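Long-range contacts in dihydrodipicolinate synthase family protein (Sinorhizobium meliloti, PDB 4DNH), which is of unknown function but adopts a TIM-barrel fold and may be an enzyme related to dihydrodipicolinate synthase: residues A[151-156]-A[184-189]; A[78-83]-A[113-118]; A[134-139]-A[175-180]; A[214-219]-A[244-249]; A[120-125]-A[140-145]. All blocks are in the same frame, centred on the assembly; numbering follows the deposited sequence.

Contact 1: A[151-156]-A[184-189]; sequences GRIILM and EPVIIH
Ile-154 pairs with Ile-187 and Leu-155 with Ile-188 in parallel, joined by three backbone hydrogen bonds. Ile-187 N donates to Ile-153 O at 3.2 Å, Leu-155 N to Ile-187 O at 2.7 Å, and His-189 N to Leu-155 O at 2.9 Å, which joins two neighbouring strands of the barrel.

Water reinforces both ends. One molecule accepts from Arg-152 NH1 and donates to Ile-153 O and, at 2.8 Å, to Pro-185 O; a second donates to Leu-155 O and His-189 O.

The apolar contacts fall on two faces. Toward the outer helices, Val-186 divides its methyls: CG2 meets Ile-153 CG2 at 3.6 Å and CG1 meets Leu-155 CB at 3.7 Å. On the face of Ile-154 and Ile-187, Ile-154 CG2 approaches His-189 CB at 4.2 Å. Arg-152 NH1 comes 3.5 Å from Ile-187 CD1, and the same nitrogen makes a salt bridge with Asp-227.

Ile-153 O and Leu-155 O each accept one backbone and one water hydrogen bond, so these two carbonyls are doubly held between apolar faces.

Contact 2: A[78-83]-A[113-118]; sequences VAESMD and ALIACG
Ile-115 lays its CD1 methyl against two side chains of the neighbouring strand, 3.7 Å from Glu-80 CG and 4.0 Å from Val-78 CG1. Its CG1 is anti to the backbone N (chi1 174°) and lies close to Val-78 O. The Val-78 and Ile-115 side chains run side by side and point the same way, whereas Glu-80 crosses Ile-115 at a slant.

Beneath them, four backbone bonds alternate along the parallel pair: Val-78 N to Leu-114 O at 2.8 Å, Ala-116 N to Val-78 O, Glu-80 N to Ala-116 O at 2.9 Å, and Gly-118 N to Glu-80 O at 3.0 Å.

Glu-80 turns at chi2 (-62°), and its carboxylate comes back to its own backbone, where OE1 accepts from Ser-81 N at 2.8 Å on the anti side. OE2 holds Arg-68 in a salt bridge and Ser-103 in a hydrogen bond. An alanine here would probably leave Arg-68 without its charge mate and Ser-81 N without that acceptor, and open a gap beside Ile-115 CD1.

Beyond the strand end, Met-82 SE rests 4.0 Å from Gly-118 CA, where a side chain on the glycine would be tight against the selenium. This parallel pairing closes the beta-alpha-beta unit of strand 77-80, helix 93-108 and strand 115-119, the repeating element of a TIM barrel.

Contact 3: A[134-139]-A[175-180]; sequences DILAAY and YDRVLS
Helices 134-139 and 175-180 run roughly parallel, their axes 10.2 Å apart and inclined by 25°, with Leu-136 and Val-178 facing each other at the nearest CA pair. Leu-136 divides its two methyls between neighbours on the other helix. CD2 sits 3.8 Å from Val-178 CG2 and 3.9 Å from Arg-177 CB, while CD1 touches the same arginine further out, 4.0 Å from its CD. The Leu-136 and Arg-177 chains cross at about a right angle, the leucine methyls meeting the arginine at CB and CD.

Val-178 CG2 is the shared contact point. With CG1 anti to the backbone N (chi1 171°), CG2 is left beside that N, and it also packs against Tyr-139, 3.8 Å from CB and 3.9 Å from CG. Both helices belong to the outer layer of the TIM barrel, and Tyr-139, Tyr-175 and Val-178 all reach inward onto Leu-155 of strand 153-155.

At the inner end the two tyrosines approach through their hydroxyls: Tyr-139 OH is 3.5 Å from Tyr-175 OH, their side chains slanting across each other. Each hydroxyl has its hydrogen-bond partner in another part of the chain, Tyr-139 OH on the carbonyl oxygen of Met-156 and Tyr-175 OH on the hydroxyl of Tyr-202. An alanine in place of Tyr-139 would probably leave Met-156 O without this hydroxyl and open a gap between Val-178 CG2 and Tyr-175 OH. The ring of Tyr-175 also meets that of Trp-203, with planes at about 45°.

Contact 4: A[214-219]-A[244-249]; sequences TCLDVL and RQLPKG
Val-218 N to Thr-214 O, at 3.2 Å, is the shorter of the two backbone bonds within the helix segment; across the contact, Leu-216 and Leu-219 meet Gln-245, Leu-246 and Pro-247 through carbon-rich contacts that also take in the Gln-245 amide and Leu-219 O. The helix, 208-221, belongs to the outer layer of the TIM barrel, and the partner segment is the loop that leads from helix 236-243 into barrel strand 251-254.

Leu-216 places its CG anti to the carbonyl carbon (chi1 -77°), and its two methyls then serve different neighbours. CD1 lies against Gln-245, 3.9 Å from both CB and CD and 4.0 Å from NE2, so this methyl packs along the glutamine up to its amide. The two chains cross at about a right angle. CD2 instead meets Leu-246 CD1 at 3.8 Å.

That same Leu-246 methyl is approached by Leu-219 CD1, also at 3.8 Å, so one methyl touches both helix leucines, which lie about one turn apart. Ile-229 of strand 226-232 touches both Leu-219 and Leu-246, which carries the apolar cluster on toward the barrel wall.

Pro-247 follows directly along the loop and touches Glu-220 as well. Its CG comes to 4.1 Å from Leu-219 O.

Contact 5: A[120-125]-A[140-145]; sequences GTDHLA and ESQIEA
Gln-142 reaches from its helix into the loop 120-125 and meets Gly-120, Asp-122 and His-123 on the way. The loop follows strand 115-119 of the TIM barrel and leads to helix 132-148, the very helix that carries the glutamine; a type I beta turn from Thr-121 to Leu-124 shapes it.

CB starts beside Gly-120 O, at 3.8 Å. CG, anti to the carbonyl carbon (chi1 -56°), comes to 3.3 Å from the same oxygen and packs against His-123 CE1 at 3.8 Å. The chain is extended beyond CG, and CD again lies close to Gly-120 O, at 3.1 Å.

At the tip the amide divides its work. OE1 accepts from Gly-120 N at 2.7 Å, with the donor lying well above the carbonyl plane (52° out). NE2 gives away two hydrogen bonds, both nearly in the amide plane: one to Asp-122 OD1, which it meets from above the carboxylate plane (55° out), and one to His-123 ND1 at 3.0 Å, met at the ring edge in the plane of the imidazole. There is an acceptor for each N-H and a donor on the oxygen, which would hold the amide against flipping, and the loop is tied to the helix by three hydrogen bonds, two of them to the turn residues Asp-122 and His-123.

Asp-122 has a stronger partner in Arg-87, a salt bridge through OD2, while the ring of His-123 meets that of Trp-93. On the helix side, His-123 CE1 also comes within 4.5 Å of Ser-141 CB.

From the N terminus, contact 2 is the first to close, pairing strand 77-80 with strand 115-119 around helix 93-108. The chain runs directly on into contact 5, which ties the following loop back to helix 132-148. Contact 3 opens on that helix before contact 5 has closed, so the two cross, and it ends on helix 168-181. Contact 1 in turn crosses contact 3: it starts at strand 153-155 and closes at strand 186-191. Contact 4 comes last and in series. Contacts 1 and 2 adjoin through neighbouring strands 115-119 and 153-155, while contacts 3, 4 and 5 belong to the surrounding helices and loops, and each touches contact 1.

Contact 1: A[151-156]-A[184-189]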
# COMPACT_ATOMS: atom_id res chain seq x y z
N GLY A 151 1.41 -17.58 -7.71
CA GLY A 151 1.73 -16.31 -7.06
C GLY A 151 2.74 -16.44 -5.94
O GLY A 151 2.72 -17.42 -5.19
N ARG A 152 3.64 -15.47 -5.83
CA ARG A 152 4.41 -15.32 -4.60
C ARG A 152 3.57 -14.58 -3.55
O ARG A 152 2.72 -13.74 -3.88
CB ARG A 152 5.79 -14.68 -4.85
CG ARG A 152 5.81 -13.36 -5.62
CD ARG A 152 7.21 -12.71 -5.62
NE ARG A 152 7.71 -12.47 -4.26
CZ ARG A 152 8.76 -11.71 -3.94
NH1 ARG A 152 9.11 -11.57 -2.66
NH2 ARG A 152 9.46 -11.08 -4.87
N ILE A 153 3.78 -14.92 -2.28
CA ILE A 153 2.91 -14.51 -1.19
C ILE A 153 3.48 -13.35 -0.37
O ILE A 153 4.69 -13.28 -0.13
CB ILE A 153 2.66 -15.70 -0.23
CG1 ILE A 153 1.66 -16.68 -0.83
CG2 ILE A 153 2.17 -15.22 1.15
CD1 ILE A 153 2.32 -17.83 -1.53
N ILE A 154 2.60 -12.44 0.03
CA ILE A 154 2.87 -11.49 1.08
C ILE A 154 2.02 -11.96 2.23
O ILE A 154 0.79 -11.98 2.13
CB ILE A 154 2.42 -10.06 0.73
CG1 ILE A 154 3.26 -9.51 -0.42
CG2 ILE A 154 2.56 -9.15 1.95
CD1 ILE A 154 2.68 -8.27 -1.06
N LEU A 155 2.65 -12.38 3.32
CA LEU A 155 1.93 -13.03 4.39
C LEU A 155 1.36 -11.99 5.34
O LEU A 155 2.10 -11.34 6.10
CB LEU A 155 2.83 -14.03 5.11
CG LEU A 155 2.15 -14.96 6.10
CD1 LEU A 155 1.12 -15.82 5.40
CD2 LEU A 155 3.20 -15.83 6.79
N MSE A 156 0.05 -11.82 5.29
CA MSE A 156 -0.63 -10.76 6.02
C MSE A 156 -0.87 -11.14 7.46
O MSE A 156 -0.92 -12.34 7.80
CB MSE A 156 -1.93 -10.44 5.29
CG MSE A 156 -1.60 -9.66 4.02
SE MSE A 156 -3.25 -9.29 3.02
CE MSE A 156 -3.66 -7.49 3.72
N GLU A 184 7.50 -20.92 -1.60
CA GLU A 184 8.49 -19.92 -2.02
C GLU A 184 8.67 -18.86 -0.93
O GLU A 184 7.77 -18.66 -0.10
CB GLU A 184 8.08 -19.26 -3.34
CG GLU A 184 8.17 -20.15 -4.58
CD GLU A 184 9.60 -20.38 -5.05
OE1 GLU A 184 10.41 -19.43 -4.99
OE2 GLU A 184 9.92 -21.51 -5.47
N PRO A 185 9.84 -18.17 -0.93
CA PRO A 185 10.03 -17.07 0.01
C PRO A 185 8.85 -16.10 0.05
O PRO A 185 8.22 -15.82 -0.97
CB PRO A 185 11.30 -16.40 -0.50
CG PRO A 185 12.10 -17.54 -1.03
CD PRO A 185 11.10 -18.50 -1.63
N VAL A 186 8.58 -15.60 1.24
CA VAL A 186 7.42 -14.81 1.59
C VAL A 186 7.88 -13.42 2.09
O VAL A 186 9.02 -13.26 2.56
CB VAL A 186 6.65 -15.57 2.69
CG1 VAL A 186 6.22 -14.68 3.85
CG2 VAL A 186 5.48 -16.33 2.10
N ILE A 187 7.02 -12.42 1.96
CA ILE A 187 7.23 -11.14 2.58
C ILE A 187 6.23 -11.02 3.73
O ILE A 187 5.02 -11.00 3.50
CB ILE A 187 7.01 -9.97 1.61
CG1 ILE A 187 8.04 -9.98 0.50
CG2 ILE A 187 7.04 -8.64 2.36
CD1 ILE A 187 7.70 -9.06 -0.65
N ILE A 188 6.75 -10.96 4.95
CA ILE A 188 5.91 -10.90 6.14
C ILE A 188 5.45 -9.47 6.36
O ILE A 188 6.23 -8.51 6.27
CB ILE A 188 6.65 -11.41 7.39
CG1 ILE A 188 6.84 -12.93 7.29
CG2 ILE A 188 5.89 -11.04 8.66
CD1 ILE A 188 7.52 -13.56 8.49
N HIS A 189 4.17 -9.32 6.66
CA HIS A 189 3.62 -8.01 6.86
C HIS A 189 3.21 -7.77 8.30
O HIS A 189 2.34 -8.46 8.84
CB HIS A 189 2.49 -7.79 5.89
CG HIS A 189 1.94 -6.39 5.90
ND1 HIS A 189 0.72 -6.10 5.43
CD2 HIS A 189 2.49 -5.20 6.37
CE1 HIS A 189 0.50 -4.78 5.58
NE2 HIS A 189 1.59 -4.23 6.15
O HOH W 1 7.19 -13.28 -1.58
O HOH W 2 2.07 -11.39 9.01

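Contact 2: A[78-83]-A[113-118]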
# COMPACT_ATOMS: atom_id res chain seq x y z
N VAL A 78 4.01 -4.79 -8.15
CA VAL A 78 2.65 -4.67 -7.66
C VAL A 78 2.45 -5.59 -6.45
O VAL A 78 2.75 -6.80 -6.51
CB VAL A 78 1.63 -4.99 -8.80
CG1 VAL A 78 0.25 -5.30 -8.24
CG2 VAL A 78 1.56 -3.84 -9.80
N ALA A 79 1.95 -5.02 -5.36
CA ALA A 79 1.55 -5.78 -4.17
C ALA A 79 0.03 -5.88 -4.17
O ALA A 79 -0.65 -4.88 -3.92
CB ALA A 79 2.01 -5.06 -2.90
N GLU A 80 -0.50 -7.07 -4.45
CA GLU A 80 -1.92 -7.18 -4.73
C GLU A 80 -2.81 -7.54 -3.58
O GLU A 80 -2.45 -8.36 -2.72
CB GLU A 80 -2.22 -8.17 -5.85
CG GLU A 80 -2.40 -7.52 -7.20
CD GLU A 80 -3.57 -6.57 -7.28
OE1 GLU A 80 -4.07 -6.03 -6.26
OE2 GLU A 80 -3.97 -6.32 -8.42
N SER A 81 -4.00 -6.95 -3.64
CA SER A 81 -5.04 -7.20 -2.69
C SER A 81 -4.50 -6.90 -1.28
O SER A 81 -4.76 -7.62 -0.33
CB SER A 81 -5.55 -8.63 -2.84
OG SER A 81 -6.19 -8.81 -4.10
N MSE A 82 -3.76 -5.81 -1.18
CA MSE A 82 -3.18 -5.40 0.09
C MSE A 82 -4.07 -4.41 0.79
O MSE A 82 -5.19 -4.13 0.35
CB MSE A 82 -1.78 -4.85 -0.21
CG MSE A 82 -0.83 -6.00 -0.54
SE MSE A 82 -0.60 -7.08 1.10
CE MSE A 82 0.49 -5.77 2.07
N ASP A 83 -3.57 -3.86 1.89
CA ASP A 83 -4.33 -2.90 2.65
C ASP A 83 -4.82 -1.75 1.77
O ASP A 83 -5.92 -1.28 1.95
CB ASP A 83 -3.51 -2.36 3.82
CG ASP A 83 -4.34 -1.57 4.79
OD1 ASP A 83 -5.02 -2.20 5.63
OD2 ASP A 83 -4.33 -0.32 4.71
N ALA A 113 6.78 -7.95 -15.20
CA ALA A 113 5.75 -7.75 -14.20
C ALA A 113 6.07 -8.42 -12.86
O ALA A 113 5.89 -9.63 -12.71
CB ALA A 113 4.40 -8.21 -14.73
N LEU A 114 6.53 -7.62 -11.89
CA LEU A 114 6.79 -8.11 -10.55
C LEU A 114 5.53 -7.93 -9.69
O LEU A 114 4.89 -6.88 -9.71
CB LEU A 114 7.99 -7.39 -9.93
CG LEU A 114 8.25 -7.45 -8.41
CD1 LEU A 114 8.88 -8.77 -7.98
CD2 LEU A 114 9.14 -6.28 -7.99
N ILE A 115 5.17 -8.97 -8.95
CA ILE A 115 3.90 -9.03 -8.26
C ILE A 115 3.99 -10.04 -7.14
O ILE A 115 4.62 -11.09 -7.27
CB ILE A 115 2.72 -9.33 -9.24
CG1 ILE A 115 1.40 -9.54 -8.47
CG2 ILE A 115 3.03 -10.53 -10.15
CD1 ILE A 115 0.17 -9.20 -9.27
N ALA A 116 3.36 -9.71 -6.01
CA ALA A 116 3.26 -10.60 -4.87
C ALA A 116 1.91 -10.35 -4.25
O ALA A 116 1.41 -9.21 -4.25
CB ALA A 116 4.39 -10.33 -3.88
N CYS A 117 1.33 -11.40 -3.69
CA CYS A 117 -0.08 -11.42 -3.39
C CYS A 117 -0.35 -11.62 -1.92
O CYS A 117 0.16 -12.57 -1.33
CB CYS A 117 -0.73 -12.55 -4.17
SG CYS A 117 -0.35 -12.44 -5.93
N GLY A 118 -1.16 -10.73 -1.35
CA GLY A 118 -1.51 -10.82 0.05
C GLY A 118 -2.32 -12.05 0.41
O GLY A 118 -3.43 -12.25 -0.11

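Contact 3: A[134-139]-A[175-180]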
# COMPACT_ATOMS: atom_id res chain seq x y z
N ASP A 134 -7.99 -23.74 13.45
CA ASP A 134 -8.86 -22.98 12.57
C ASP A 134 -8.06 -21.92 11.81
O ASP A 134 -8.33 -21.67 10.63
CB ASP A 134 -9.97 -22.29 13.36
CG ASP A 134 -10.92 -23.26 14.02
OD1 ASP A 134 -10.94 -24.45 13.64
OD2 ASP A 134 -11.65 -22.82 14.94
N ILE A 135 -7.09 -21.32 12.50
CA ILE A 135 -6.28 -20.22 11.96
C ILE A 135 -5.29 -20.75 10.93
O ILE A 135 -5.14 -20.17 9.85
CB ILE A 135 -5.57 -19.41 13.08
CG1 ILE A 135 -6.58 -18.56 13.87
CG2 ILE A 135 -4.48 -18.52 12.50
CD1 ILE A 135 -6.18 -18.28 15.31
N LEU A 136 -4.64 -21.87 11.26
CA LEU A 136 -3.72 -22.49 10.30
C LEU A 136 -4.44 -22.90 9.03
O LEU A 136 -3.92 -22.71 7.93
CB LEU A 136 -3.02 -23.69 10.92
CG LEU A 136 -1.98 -23.32 11.98
CD1 LEU A 136 -1.56 -24.55 12.78
CD2 LEU A 136 -0.79 -22.60 11.35
N ALA A 137 -5.64 -23.45 9.20
CA ALA A 137 -6.48 -23.85 8.06
C ALA A 137 -6.80 -22.63 7.19
O ALA A 137 -6.73 -22.69 5.96
CB ALA A 137 -7.75 -24.54 8.55
N ALA A 138 -7.11 -21.51 7.84
CA ALA A 138 -7.39 -20.26 7.13
C ALA A 138 -6.19 -19.80 6.29
O ALA A 138 -6.35 -19.55 5.09
CB ALA A 138 -7.82 -19.20 8.12
N TYR A 139 -5.01 -19.71 6.89
CA TYR A 139 -3.78 -19.38 6.17
C TYR A 139 -3.50 -20.31 5.00
O TYR A 139 -3.28 -19.86 3.87
CB TYR A 139 -2.56 -19.40 7.10
CG TYR A 139 -2.26 -18.09 7.77
CD1 TYR A 139 -1.92 -16.95 7.03
CD2 TYR A 139 -2.30 -17.98 9.15
CE1 TYR A 139 -1.65 -15.74 7.66
CE2 TYR A 139 -2.02 -16.78 9.79
CZ TYR A 139 -1.70 -15.67 9.05
OH TYR A 139 -1.44 -14.49 9.71
N TYR A 175 3.25 -19.14 12.72
CA TYR A 175 4.25 -18.82 11.70
C TYR A 175 5.28 -19.95 11.48
O TYR A 175 5.94 -20.00 10.44
CB TYR A 175 4.92 -17.48 12.01
CG TYR A 175 4.02 -16.30 11.72
CD1 TYR A 175 3.04 -15.91 12.62
CD2 TYR A 175 4.14 -15.58 10.53
CE1 TYR A 175 2.21 -14.83 12.36
CE2 TYR A 175 3.32 -14.50 10.26
CZ TYR A 175 2.36 -14.13 11.18
OH TYR A 175 1.53 -13.05 10.93
N ASP A 176 5.41 -20.85 12.44
CA ASP A 176 6.27 -22.02 12.28
C ASP A 176 5.64 -23.00 11.28
O ASP A 176 6.33 -23.47 10.37
CB ASP A 176 6.59 -22.67 13.64
CG ASP A 176 7.31 -24.01 13.51
OD1 ASP A 176 8.32 -24.11 12.76
OD2 ASP A 176 6.87 -24.97 14.17
N ARG A 177 4.35 -23.30 11.43
CA ARG A 177 3.70 -24.21 10.49
C ARG A 177 3.53 -23.55 9.12
O ARG A 177 3.93 -24.12 8.10
CB ARG A 177 2.38 -24.76 11.02
CG ARG A 177 1.93 -26.02 10.26
CD ARG A 177 1.15 -27.00 11.14
NE ARG A 177 1.97 -27.52 12.24
CZ ARG A 177 1.49 -28.18 13.29
NH1 ARG A 177 0.19 -28.41 13.42
NH2 ARG A 177 2.33 -28.61 14.24
N VAL A 178 2.96 -22.35 9.11
CA VAL A 178 2.75 -21.61 7.88
C VAL A 178 4.03 -21.52 7.04
O VAL A 178 4.03 -21.93 5.87
CB VAL A 178 2.14 -20.21 8.15
CG1 VAL A 178 2.13 -19.36 6.88
CG2 VAL A 178 0.73 -20.33 8.70
N LEU A 179 5.12 -21.02 7.63
CA LEU A 179 6.35 -20.77 6.88
C LEU A 179 7.10 -22.02 6.44
O LEU A 179 7.77 -22.00 5.42
CB LEU A 179 7.30 -19.84 7.63
CG LEU A 179 6.93 -18.36 7.67
CD1 LEU A 179 7.82 -17.62 8.67
CD2 LEU A 179 7.04 -17.74 6.28
N SER A 180 7.00 -23.10 7.21
CA SER A 180 7.61 -24.36 6.80
C SER A 180 6.81 -25.01 5.67
O SER A 180 7.32 -25.90 4.98
CB SER A 180 7.76 -25.33 7.97
OG SER A 180 6.50 -25.79 8.42

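Contact 4: A[214-219]-A[244-249]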
# COMPACT_ATOMS: atom_id res chain seq x y z
N THR A 214 9.86 -10.94 19.19
CA THR A 214 9.16 -12.13 18.75
C THR A 214 9.20 -12.22 17.23
O THR A 214 9.37 -13.31 16.67
CB THR A 214 7.69 -12.12 19.19
OG1 THR A 214 7.60 -11.65 20.54
CG2 THR A 214 7.08 -13.51 19.11
N CYS A 215 9.04 -11.07 16.58
CA CYS A 215 9.00 -10.99 15.12
C CYS A 215 10.35 -11.35 14.52
O CYS A 215 10.43 -12.15 13.58
CB CYS A 215 8.58 -9.59 14.69
SG CYS A 215 8.39 -9.44 12.91
N LEU A 216 11.41 -10.76 15.08
CA LEU A 216 12.78 -11.07 14.70
C LEU A 216 13.09 -12.56 14.85
O LEU A 216 13.71 -13.16 13.98
CB LEU A 216 13.78 -10.22 15.50
CG LEU A 216 13.94 -8.76 15.06
CD1 LEU A 216 14.89 -8.01 15.98
CD2 LEU A 216 14.41 -8.66 13.61
N ASP A 217 12.63 -13.15 15.96
CA ASP A 217 12.85 -14.58 16.24
C ASP A 217 12.28 -15.50 15.15
O ASP A 217 12.91 -16.48 14.76
CB ASP A 217 12.29 -14.95 17.63
CG ASP A 217 13.22 -14.53 18.78
OD1 ASP A 217 14.38 -14.13 18.54
OD2 ASP A 217 12.78 -14.60 19.95
N VAL A 218 11.08 -15.17 14.66
CA VAL A 218 10.45 -15.91 13.56
C VAL A 218 11.30 -15.86 12.28
O VAL A 218 11.56 -16.90 11.68
CB VAL A 218 9.03 -15.38 13.26
CG1 VAL A 218 8.44 -16.11 12.07
CG2 VAL A 218 8.12 -15.51 14.47
N LEU A 219 11.73 -14.66 11.90
CA LEU A 219 12.57 -14.44 10.71
C LEU A 219 13.91 -15.16 10.78
O LEU A 219 14.39 -15.67 9.77
CB LEU A 219 12.82 -12.95 10.46
CG LEU A 219 11.72 -11.92 10.68
CD1 LEU A 219 12.29 -10.52 10.58
CD2 LEU A 219 10.58 -12.11 9.69
N ARG A 244 18.64 -3.32 11.05
CA ARG A 244 20.04 -3.58 11.43
C ARG A 244 20.22 -4.94 12.10
O ARG A 244 21.33 -5.50 12.10
CB ARG A 244 20.57 -2.45 12.33
CG ARG A 244 20.70 -1.11 11.61
CD ARG A 244 20.86 0.07 12.57
NE ARG A 244 21.02 1.33 11.83
CZ ARG A 244 21.45 2.48 12.35
NH1 ARG A 244 21.79 2.57 13.63
NH2 ARG A 244 21.54 3.55 11.57
N GLN A 245 19.13 -5.48 12.64
CA GLN A 245 19.13 -6.78 13.31
C GLN A 245 18.63 -7.91 12.41
O GLN A 245 18.57 -9.06 12.83
CB GLN A 245 18.26 -6.73 14.57
CG GLN A 245 18.62 -5.64 15.56
CD GLN A 245 18.02 -5.88 16.92
OE1 GLN A 245 17.17 -5.11 17.39
NE2 GLN A 245 18.44 -6.96 17.58
N LEU A 246 18.25 -7.56 11.18
CA LEU A 246 17.75 -8.51 10.18
C LEU A 246 18.82 -9.52 9.69
O LEU A 246 19.96 -9.13 9.42
CB LEU A 246 17.18 -7.73 8.99
CG LEU A 246 15.67 -7.65 8.69
CD1 LEU A 246 14.77 -7.68 9.92
CD2 LEU A 246 15.36 -6.43 7.84
N PRO A 247 18.45 -10.82 9.56
CA PRO A 247 19.37 -11.87 9.05
C PRO A 247 19.81 -11.65 7.61
O PRO A 247 19.13 -10.98 6.85
CB PRO A 247 18.52 -13.15 9.11
CG PRO A 247 17.36 -12.83 10.01
CD PRO A 247 17.11 -11.36 9.86
N LYS A 248 20.95 -12.23 7.24
CA LYS A 248 21.46 -12.22 5.86
C LYS A 248 20.38 -12.62 4.81
O LYS A 248 19.76 -13.67 4.92
CB LYS A 248 22.73 -13.09 5.77
CG LYS A 248 22.94 -13.92 4.50
CD LYS A 248 23.61 -13.13 3.38
CE LYS A 248 23.74 -13.98 2.13
NZ LYS A 248 24.21 -13.17 0.97
N GLY A 249 20.15 -11.74 3.83
CA GLY A 249 19.21 -12.03 2.73
C GLY A 249 17.72 -11.90 3.04
O GLY A 249 16.87 -12.38 2.28

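Contact 5: A[120-125]-A[140-145]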
# COMPACT_ATOMS: atom_id res chain seq x y z
N GLY A 120 -3.86 -14.19 3.77
CA GLY A 120 -4.18 -13.98 5.17
C GLY A 120 -5.25 -14.89 5.70
O GLY A 120 -5.37 -16.06 5.30
N THR A 121 -6.06 -14.31 6.57
CA THR A 121 -7.04 -15.02 7.37
C THR A 121 -8.42 -14.35 7.24
O THR A 121 -9.42 -14.84 7.77
CB THR A 121 -6.53 -15.06 8.82
OG1 THR A 121 -6.02 -16.37 9.11
CG2 THR A 121 -7.61 -14.68 9.82
N ASP A 122 -8.46 -13.24 6.49
CA ASP A 122 -9.64 -12.37 6.41
C ASP A 122 -11.02 -13.00 6.13
O ASP A 122 -12.04 -12.34 6.27
CB ASP A 122 -9.38 -11.16 5.49
CG ASP A 122 -8.73 -11.55 4.16
OD1 ASP A 122 -7.79 -12.37 4.14
OD2 ASP A 122 -9.15 -11.00 3.12
N HIS A 123 -11.06 -14.28 5.75
CA HIS A 123 -12.35 -14.96 5.60
C HIS A 123 -12.85 -15.57 6.90
O HIS A 123 -13.89 -16.22 6.93
CB HIS A 123 -12.30 -16.01 4.49
CG HIS A 123 -11.38 -17.16 4.79
ND1 HIS A 123 -10.06 -17.08 4.63
CD2 HIS A 123 -11.65 -18.44 5.26
CE1 HIS A 123 -9.49 -18.24 4.98
NE2 HIS A 123 -10.47 -19.08 5.36
N LEU A 124 -12.10 -15.35 7.98
CA LEU A 124 -12.41 -15.94 9.28
C LEU A 124 -12.65 -14.87 10.34
O LEU A 124 -11.76 -14.08 10.65
CB LEU A 124 -11.27 -16.87 9.71
CG LEU A 124 -11.37 -17.57 11.07
CD1 LEU A 124 -12.61 -18.46 11.12
CD2 LEU A 124 -10.11 -18.38 11.33
N ALA A 125 -13.87 -14.87 10.88
CA ALA A 125 -14.29 -13.90 11.89
C ALA A 125 -13.58 -14.17 13.21
O ALA A 125 -13.56 -15.31 13.68
CB ALA A 125 -15.81 -13.98 12.08
N GLU A 140 -3.48 -21.61 5.26
CA GLU A 140 -3.15 -22.54 4.19
C GLU A 140 -4.17 -22.52 3.05
O GLU A 140 -3.81 -22.69 1.88
CB GLU A 140 -2.85 -23.96 4.72
CG GLU A 140 -4.02 -24.75 5.30
CD GLU A 140 -3.56 -26.07 5.90
OE1 GLU A 140 -3.76 -27.13 5.26
OE2 GLU A 140 -2.99 -26.06 7.02
N SER A 141 -5.44 -22.26 3.39
CA SER A 141 -6.49 -22.18 2.40
C SER A 141 -6.17 -21.09 1.38
O SER A 141 -6.16 -21.33 0.17
CB SER A 141 -7.84 -21.93 3.07
OG SER A 141 -8.90 -21.92 2.14
N GLN A 142 -5.86 -19.89 1.88
CA GLN A 142 -5.54 -18.75 1.01
C GLN A 142 -4.20 -18.92 0.33
O GLN A 142 -4.07 -18.62 -0.87
CB GLN A 142 -5.55 -17.43 1.79
CG GLN A 142 -6.84 -17.11 2.52
CD GLN A 142 -7.00 -15.61 2.76
OE1 GLN A 142 -6.13 -14.81 2.42
NE2 GLN A 142 -8.12 -15.24 3.37
N ILE A 143 -3.19 -19.37 1.08
CA ILE A 143 -1.85 -19.65 0.52
C ILE A 143 -1.92 -20.64 -0.65
O ILE A 143 -1.31 -20.41 -1.68
CB ILE A 143 -0.86 -20.14 1.61
CG1 ILE A 143 -0.40 -18.96 2.46
CG2 ILE A 143 0.33 -20.88 1.01
CD1 ILE A 143 0.12 -19.34 3.82
N GLU A 144 -2.68 -21.72 -0.48
CA GLU A 144 -2.80 -22.72 -1.53
C GLU A 144 -3.53 -22.16 -2.74
O GLU A 144 -3.12 -22.38 -3.88
CB GLU A 144 -3.47 -24.00 -1.01
CG GLU A 144 -2.52 -24.90 -0.21
CD GLU A 144 -3.24 -26.00 0.57
OE1 GLU A 144 -4.50 -25.96 0.68
OE2 GLU A 144 -2.54 -26.89 1.10
N ALA A 145 -4.59 -21.41 -2.48
CA ALA A 145 -5.32 -20.72 -3.55
C ALA A 145 -4.38 -19.85 -4.39
O ALA A 145 -4.40 -19.94 -5.62
CB ALA A 145 -6.45 -19.89 -2.97